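Local coordinates for erythrocyte membrane protein 1 (Plasmodium falciparum, PDB 2XU0), which probably binds host cell-surface receptors as a parasite adhesin implicated in rosetting, represented here by its N-terminal segment and first Duffy-binding-like domain, at residues I31-Y34 and N35-I38; E416-E419 and N420-K423. The protein carries 10 engineered substitutions. One frame throughout, in Å; residues are numbered along the deposited sequence.

Interaction 1. Residues I31-Y34 and N35-I38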
loop_
_atom_site.group_PDB
_atom_site.type_symbol
_atom_site.label_atom_id
_atom_site.label_comp_id
_atom_site.label_asym_id
_atom_site.label_seq_id
_atom_site.Cartn_x
_atom_site.Cartn_y
_atom_site.Cartn_z
ATOM N N ILE A 31 -16.718 -1.863 -3.510
ATOM C CA ILE A 31 -17.718 -2.020 -4.586
ATOM C C ILE A 31 -19.064 -1.530 -4.068
ATOM O O ILE A 31 -19.756 -0.812 -4.782
ATOM C CB ILE A 31 -17.891 -3.522 -5.014
ATOM C CG1 ILE A 31 -16.696 -4.018 -5.780
ATOM C CG2 ILE A 31 -19.176 -3.712 -5.871
ATOM C CD1 ILE A 31 -16.816 -5.408 -6.172
ATOM N N LYS A 32 -19.458 -1.974 -2.849
ATOM C CA LYS A 32 -20.739 -1.585 -2.262
ATOM C C LYS A 32 -20.792 -0.073 -2.051
ATOM O O LYS A 32 -21.783 0.541 -2.436
ATOM C CB LYS A 32 -21.004 -2.327 -0.952
ATOM C CG LYS A 32 -21.149 -3.824 -1.093
ATOM C CD LYS A 32 -21.950 -4.386 0.083
ATOM C CE LYS A 32 -22.191 -5.873 -0.032
ATOM N NZ LYS A 32 -20.988 -6.667 0.347
ATOM N N ILE A 33 -19.703 0.532 -1.516
ATOM C CA ILE A 33 -19.622 1.982 -1.311
ATOM C C ILE A 33 -19.761 2.752 -2.647
ATOM O O ILE A 33 -20.530 3.712 -2.736
ATOM C CB ILE A 33 -18.335 2.378 -0.529
ATOM C CG1 ILE A 33 -18.206 1.637 0.816
ATOM C CG2 ILE A 33 -18.191 3.901 -0.376
ATOM C CD1 ILE A 33 -19.468 1.689 1.817
ATOM N N TYR A 34 -19.027 2.309 -3.673
ATOM C CA TYR A 34 -19.058 2.917 -4.998
ATOM C C TYR A 34 -20.486 2.840 -5.559
ATOM O O TYR A 34 -20.983 3.835 -6.083
ATOM C CB TYR A 34 -18.029 2.247 -5.935
ATOM C CG TYR A 34 -18.133 2.690 -7.380
ATOM C CD1 TYR A 34 -18.781 1.898 -8.328
ATOM C CD2 TYR A 34 -17.667 3.940 -7.782
ATOM C CE1 TYR A 34 -18.910 2.317 -9.655
ATOM C CE2 TYR A 34 -17.810 4.379 -9.100
ATOM C CZ TYR A 34 -18.435 3.562 -10.033
ATOM O OH TYR A 34 -18.566 3.978 -11.333
ATOM N N ASN A 35 -21.124 1.664 -5.445
ATOM C CA ASN A 35 -22.505 1.422 -5.899
ATOM C C ASN A 35 -23.514 2.352 -5.232
ATOM O O ASN A 35 -24.354 2.913 -5.929
ATOM C CB ASN A 35 -22.903 -0.031 -5.684
ATOM C CG ASN A 35 -22.330 -0.967 -6.701
ATOM O OD1 ASN A 35 -21.900 -0.565 -7.777
ATOM N ND2 ASN A 35 -22.307 -2.254 -6.378
ATOM N N GLN A 36 -23.402 2.565 -3.908
ATOM C CA GLN A 36 -24.288 3.492 -3.185
ATOM C C GLN A 36 -24.128 4.903 -3.723
ATOM O O GLN A 36 -25.116 5.611 -3.898
ATOM C CB GLN A 36 -23.988 3.508 -1.670
ATOM C CG GLN A 36 -24.566 2.329 -0.890
ATOM C CD GLN A 36 -23.857 2.113 0.437
ATOM O OE1 GLN A 36 -23.476 0.993 0.780
ATOM N NE2 GLN A 36 -23.649 3.171 1.221
ATOM N N GLU A 37 -22.880 5.306 -3.973
ATOM C CA GLU A 37 -22.512 6.632 -4.437
ATOM C C GLU A 37 -22.984 6.975 -5.845
ATOM O O GLU A 37 -23.224 8.145 -6.131
ATOM C CB GLU A 37 -21.007 6.808 -4.311
ATOM C CG GLU A 37 -20.579 7.201 -2.899
ATOM C CD GLU A 37 -21.207 8.464 -2.332
ATOM O OE1 GLU A 37 -21.143 9.519 -3.002
ATOM O OE2 GLU A 37 -21.772 8.396 -1.217
ATOM N N ILE A 38 -23.107 5.978 -6.716
ATOM C CA ILE A 38 -23.541 6.191 -8.090
ATOM C C ILE A 38 -25.020 5.823 -8.276
ATOM O O ILE A 38 -25.531 5.926 -9.394
ATOM C CB ILE A 38 -22.615 5.492 -9.132
ATOM C CG1 ILE A 38 -22.725 3.954 -9.093
ATOM C CG2 ILE A 38 -21.163 5.998 -9.040
ATOM C CD1 ILE A 38 -22.352 3.282 -10.391
#

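Interaction 2. Residues E416-E419 and N420-K423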
loop_
_atom_site.group_PDB
_atom_site.type_symbol
_atom_site.label_atom_id
_atom_site.label_comp_id
_atom_site.label_asym_id
_atom_site.label_seq_id
_atom_site.Cartn_x
_atom_site.Cartn_y
_atom_site.Cartn_z
ATOM N N GLU A 416 -20.001 4.569 6.434
ATOM C CA GLU A 416 -20.617 3.379 5.815
ATOM C C GLU A 416 -19.641 2.224 5.676
ATOM O O GLU A 416 -20.059 1.073 5.841
ATOM C CB GLU A 416 -21.249 3.684 4.452
ATOM C CG GLU A 416 -22.570 4.435 4.506
ATOM C CD GLU A 416 -23.787 3.642 4.953
ATOM O OE1 GLU A 416 -24.736 4.270 5.477
ATOM O OE2 GLU A 416 -23.802 2.402 4.773
ATOM N N PHE A 417 -18.344 2.512 5.353
ATOM C CA PHE A 417 -17.346 1.434 5.199
ATOM C C PHE A 417 -17.131 0.687 6.513
ATOM O O PHE A 417 -17.194 -0.539 6.537
ATOM C CB PHE A 417 -16.008 1.970 4.674
ATOM C CG PHE A 417 -15.149 0.874 4.104
ATOM C CD1 PHE A 417 -15.042 0.699 2.728
ATOM C CD2 PHE A 417 -14.382 0.063 4.939
ATOM C CE1 PHE A 417 -14.221 -0.293 2.204
ATOM C CE2 PHE A 417 -13.565 -0.934 4.413
ATOM C CZ PHE A 417 -13.509 -1.120 3.051
ATOM N N TYR A 418 -16.881 1.428 7.596
ATOM C CA TYR A 418 -16.682 0.842 8.923
ATOM C C TYR A 418 -17.976 0.138 9.399
ATOM O O TYR A 418 -17.868 -0.891 10.058
ATOM C CB TYR A 418 -16.085 1.847 9.926
ATOM C CG TYR A 418 -14.605 2.091 9.702
ATOM C CD1 TYR A 418 -13.650 1.174 10.137
ATOM C CD2 TYR A 418 -14.154 3.254 9.082
ATOM C CE1 TYR A 418 -12.284 1.387 9.914
ATOM C CE2 TYR A 418 -12.792 3.489 8.881
ATOM C CZ TYR A 418 -11.862 2.548 9.289
ATOM O OH TYR A 418 -10.521 2.765 9.060
ATOM N N GLU A 419 -19.179 0.606 8.940
ATOM C CA GLU A 419 -20.477 -0.046 9.229
ATOM C C GLU A 419 -20.420 -1.475 8.627
ATOM O O GLU A 419 -20.728 -2.439 9.314
ATOM C CB GLU A 419 -21.649 0.752 8.596
ATOM C CG GLU A 419 -22.673 1.282 9.590
ATOM C CD GLU A 419 -22.941 2.776 9.527
ATOM O OE1 GLU A 419 -23.397 3.263 8.466
ATOM O OE2 GLU A 419 -22.745 3.455 10.560
ATOM N N ASN A 420 -19.954 -1.600 7.366
ATOM C CA ASN A 420 -19.808 -2.880 6.672
ATOM C C ASN A 420 -18.784 -3.823 7.286
ATOM O O ASN A 420 -19.016 -5.022 7.261
ATOM C CB ASN A 420 -19.529 -2.681 5.194
ATOM C CG ASN A 420 -20.787 -2.526 4.398
ATOM O OD1 ASN A 420 -21.395 -3.514 3.967
ATOM N ND2 ASN A 420 -21.233 -1.284 4.229
ATOM N N LEU A 421 -17.644 -3.307 7.798
ATOM C CA LEU A 421 -16.609 -4.120 8.460
ATOM C C LEU A 421 -17.187 -4.762 9.709
ATOM O O LEU A 421 -16.888 -5.920 10.007
ATOM C CB LEU A 421 -15.398 -3.259 8.890
ATOM C CG LEU A 421 -14.339 -2.955 7.864
ATOM C CD1 LEU A 421 -13.355 -1.972 8.428
ATOM C CD2 LEU A 421 -13.615 -4.232 7.408
ATOM N N ASP A 422 -17.973 -3.980 10.450
ATOM C CA ASP A 422 -18.668 -4.385 11.671
ATOM C C ASP A 422 -19.688 -5.480 11.395
ATOM O O ASP A 422 -19.710 -6.453 12.142
ATOM C CB ASP A 422 -19.347 -3.182 12.332
ATOM C CG ASP A 422 -20.186 -3.552 13.537
ATOM O OD1 ASP A 422 -19.604 -3.766 14.621
ATOM O OD2 ASP A 422 -21.428 -3.589 13.404
ATOM N N LYS A 423 -20.516 -5.330 10.327
ATOM C CA LYS A 423 -21.525 -6.305 9.899
ATOM C C LYS A 423 -20.883 -7.666 9.675
ATOM O O LYS A 423 -21.464 -8.687 10.044
ATOM C CB LYS A 423 -22.265 -5.833 8.632
ATOM C CG LYS A 423 -23.497 -4.988 8.945
ATOM C CD LYS A 423 -24.125 -4.403 7.685
ATOM C CE LYS A 423 -25.017 -3.226 7.997
ATOM N NZ LYS A 423 -25.272 -2.407 6.785
#

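Interaction 1. Residues I31-Y34 and N35-I38
I31 meets N35 one turn along helix 22-39, in the N-terminal segment of the protein. The backbone N of N35 donates to I31 O over 2.9 Å in a nearly straight bond. Their side chains run side by side in the same direction, I31 CG2 lying 3.5 Å from N35 ND2; although ND2 also comes near I31 O, the angle is too poor for a bond, and across this turn the amide meets I31 by packing.

K32 O accepts from Q36 N at 3.0 Å, continuing the i to i+4 ladder. I33 O repeats the pattern with E37 N, while the I33 side chain crosses that of Q36 at a slant, CD1 lying 4.2 Å from Q36 OE1, and also touches F417 of helix 415-423.

Y34 makes the main side-chain contact. CG anti to the backbone N (chi1 172°) stands the ring out from the helix with a lean to its C-terminal side, where I38 meets it: the methyl CG2 sits over one face, 4.1 Å from the ring centroid and 27° off the normal, a CH-pi contact. The other branch of I38 also reaches the ring, CD1 approaching Y34 CE1 at 3.6 Å. Y34 O takes the I38 amide at 3.1 Å, but the N-H...O angle falls to 135°, a clearly more bent bond than the three before it. Y305 and Y308 also meet this tyrosine, Y308 edge-to-face.

The chemistry is thus divided: main-chain bonds hold the turn, while both I38 branches pack against the Y34 ring, one by CH-pi contact over the face, the other by apolar contact at CE1, where the last of these backbone bonds is least straight.

Interaction 2. Residues E416-E419 and N420-K423
N420 grips E416 O twice, and this double hydrogen bond distinguishes the turn from a plain helical repeat. Its backbone N donates at 3.1 Å in the usual i to i+4 manner, and its side-chain ND2 reaches E416 O at the same length, 3.1 Å. The two donors arrive from opposite faces of the carbonyl plane. ND2 stands 40° out of that plane, away from the lone-pair directions, yet its own N-H...O angle is a favourable 162° and E416 O lies nearly in the amide plane of N420. This bond fixes the rotation of the buried amide and satisfies one of its N-H groups.

The remaining backbone bonds are regular: L421 N to F417 O, D422 N to Y418 O and K423 N to E419 O, with the first and last donors lying in the carbonyl planes.

Apolar contact gathers on L421. Its CG anti to the carbonyl carbon (chi1 -83°), the leucine runs alongside Y418, and its CD1 touches Y418 CD1 at 3.6 Å. It crosses F417 obliquely, CG coming to 4.1 Å from F417 CE2. L313 of helix 311-338 touches all three side chains.

Charged groups are spaced more loosely. K423 NZ lies 5.4 Å from E416 OE2, so any attraction between these opposite charges acts without contact. E419 OE2 is instead bonded to W405 NE1, and D422 OD1 to S427 OG.

Taken together, this is a short helix of the Duffy-binding-like domain's C-terminal subdomain: F417, Y418 and L421 pack against neighbouring helices, the polar N420 is buried and pinned to E416 O, and K423 is exposed.

In the fold
Helix 22-39, near the N terminus, carries interaction 1; helix 415-423, carrying interaction 2, follows much later. Each contact closes only a single helical turn, so the two stand in series, neither nested nor crossed. In space their centres are about 13 Å apart and they touch directly: I33 CD1 packs 3.8 Å from E416 CB, Q36 NE2 lies 3.6 Å from E416 OE2, and K32 CD is 4.0 Å from N420 OD1. The N-terminal segment is thereby laid against the C-terminal Duffy-binding-like subdomain. Helix 22-39 also meets helix 249-268 through Y34 and I38, whereas helix 415-423 packs on helices 311-338 and 371-407.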